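Local coordinates for putative oxidoreductase molybdopterin-binding subunit (Sulfolobus tokodaii, PDB 4ZOH), which probably serves as the molybdenum-cofactor subunit of an oxidoreductase of the xanthine dehydrogenase and aldehyde oxidase family, binding a pterin cytosine dinucleotide, at residues G277-N282 with G296-T301. Residues are numbered along the deposited sequence; the frame is centred on the assembly and turned at random.
Sequences GTLIAN and GNVKST
L279 and A281 meet V298 and T301 inside a beta-alpha-beta unit of the molybdopterin cofactor-binding domain, where helix 288-304 lies against the sheet that contains strands 272-282 and 313-321. The two segments run nearly antiparallel, at 150°, with their axes 9.8 Å apart at closest approach. CB of A281 sits 3.4 Å from CG2 of V298, tighter than ordinary methyl-methyl contact, at the point where the two backbones come nearest (CA of A281 to CA of V298, 6.7 Å). V298 has its other methyl, CG1, anti to the backbone N (chi1 173°), which leaves CG2 on the side of the backbone N, facing the alanine. Two residues earlier on the strand, L279 packs against both V298 and T301. Its CD2 lies 3.9 Å from CG2 of T301 and 4.2 Å from CG1 of V298, while CD1 of L279 also reaches the threonine methyl. In T301, chi1 of -57° sets CG2 anti to the backbone N, where it meets L279, and OG1 anti to the carbonyl carbon. K258 of strand 254-266 touches A281, V298 and T301. The two segments thus meet by van der Waals packing, with OG1 of T301 turned to the carbonyl O atoms of G335 and N297.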
loop_
_atom_site.group_PDB
_atom_site.type_symbol
_atom_site.label_atom_id
_atom_site.label_comp_id
_atom_site.label_asym_id
_atom_site.label_seq_id
_atom_site.Cartn_x
_atom_site.Cartn_y
_atom_site.Cartn_z
ATOM N N GLY A 277 -9.587 53.861 10.752
ATOM C CA GLY A 277 -8.141 53.787 10.628
ATOM C C GLY A 277 -7.674 52.854 9.501
ATOM O O GLY A 277 -8.368 52.649 8.504
ATOM N N THR A 278 -6.478 52.327 9.676
ATOM C CA THR A 278 -5.789 51.669 8.619
ATOM C C THR A 278 -5.429 50.240 9.123
ATOM O O THR A 278 -4.743 50.082 10.160
ATOM C CB THR A 278 -4.517 52.469 8.300
ATOM O OG1 THR A 278 -4.914 53.797 7.917
ATOM C CG2 THR A 278 -3.733 51.833 7.191
ATOM N N LEU A 279 -5.891 49.231 8.383
ATOM C CA LEU A 279 -5.481 47.809 8.630
ATOM C C LEU A 279 -4.375 47.396 7.694
ATOM O O LEU A 279 -4.588 47.375 6.451
ATOM C CB LEU A 279 -6.718 46.873 8.476
ATOM C CG LEU A 279 -6.424 45.369 8.660
ATOM C CD1 LEU A 279 -6.143 45.043 10.140
ATOM C CD2 LEU A 279 -7.530 44.507 8.067
ATOM N N ILE A 280 -3.203 47.044 8.215
ATOM C CA ILE A 280 -2.180 46.488 7.333
ATOM C C ILE A 280 -1.900 44.953 7.520
ATOM O O ILE A 280 -1.330 44.525 8.579
ATOM C CB ILE A 280 -0.852 47.247 7.461
ATOM C CG1 ILE A 280 -1.000 48.693 6.933
ATOM C CG2 ILE A 280 0.205 46.579 6.595
ATOM C CD1 ILE A 280 0.111 49.609 7.427
ATOM N N ALA A 281 -2.193 44.151 6.486
ATOM C CA ALA A 281 -2.007 42.674 6.543
ATOM C C ALA A 281 -0.817 42.222 5.722
ATOM O O ALA A 281 -0.594 42.731 4.622
ATOM C CB ALA A 281 -3.271 41.975 6.102
ATOM N N ASN A 282 0.038 41.379 6.310
ATOM C CA ASN A 282 1.241 40.908 5.669
ATOM C C ASN A 282 1.008 39.549 4.926
ATOM O O ASN A 282 0.873 38.492 5.567
ATOM C CB ASN A 282 2.357 40.823 6.698
ATOM C CG ASN A 282 3.694 40.538 6.072
ATOM O OD1 ASN A 282 3.736 40.070 4.968
ATOM N ND2 ASN A 282 4.776 40.738 6.806
ATOM N N GLY A 296 -8.612 36.578 1.149
ATOM C CA GLY A 296 -10.018 36.419 1.594
ATOM C C GLY A 296 -10.135 36.637 3.123
ATOM O O GLY A 296 -11.144 37.194 3.626
ATOM N N ASN A 297 -9.103 36.184 3.841
ATOM C CA ASN A 297 -9.010 36.336 5.328
ATOM C C ASN A 297 -8.879 37.816 5.792
ATOM O O ASN A 297 -9.441 38.197 6.837
ATOM C CB ASN A 297 -7.830 35.512 5.876
ATOM C CG ASN A 297 -8.057 34.021 5.717
ATOM O OD1 ASN A 297 -9.136 33.595 5.369
ATOM N ND2 ASN A 297 -7.063 33.233 6.018
ATOM N N VAL A 298 -8.168 38.633 4.983
ATOM C CA VAL A 298 -8.072 40.078 5.253
ATOM C C VAL A 298 -9.433 40.746 5.346
ATOM O O VAL A 298 -9.706 41.568 6.266
ATOM C CB VAL A 298 -7.103 40.794 4.253
ATOM C CG1 VAL A 298 -7.156 42.304 4.456
ATOM C CG2 VAL A 298 -5.675 40.269 4.439
ATOM N N LYS A 299 -10.280 40.362 4.441
ATOM C CA LYS A 299 -11.619 40.801 4.390
ATOM C C LYS A 299 -12.425 40.371 5.607
ATOM O O LYS A 299 -13.217 41.177 6.117
ATOM C CB LYS A 299 -12.267 40.310 3.118
ATOM C CG LYS A 299 -11.533 40.933 1.913
ATOM C CD LYS A 299 -12.179 40.464 0.633
ATOM C CE LYS A 299 -11.278 40.686 -0.557
ATOM N NZ LYS A 299 -12.205 40.335 -1.684
ATOM N N SER A 300 -12.168 39.140 6.082
ATOM C CA SER A 300 -12.844 38.632 7.291
ATOM C C SER A 300 -12.468 39.497 8.484
ATOM O O SER A 300 -13.364 39.895 9.247
ATOM C CB SER A 300 -12.428 37.179 7.527
ATOM O OG SER A 300 -13.007 36.407 6.520
ATOM N N THR A 301 -11.172 39.846 8.595
ATOM C CA THR A 301 -10.726 40.692 9.664
ATOM C C THR A 301 -11.477 42.056 9.680
ATOM O O THR A 301 -12.045 42.445 10.732
ATOM C CB THR A 301 -9.260 40.986 9.520
ATOM O OG1 THR A 301 -8.538 39.758 9.482
ATOM C CG2 THR A 301 -8.752 41.890 10.659
#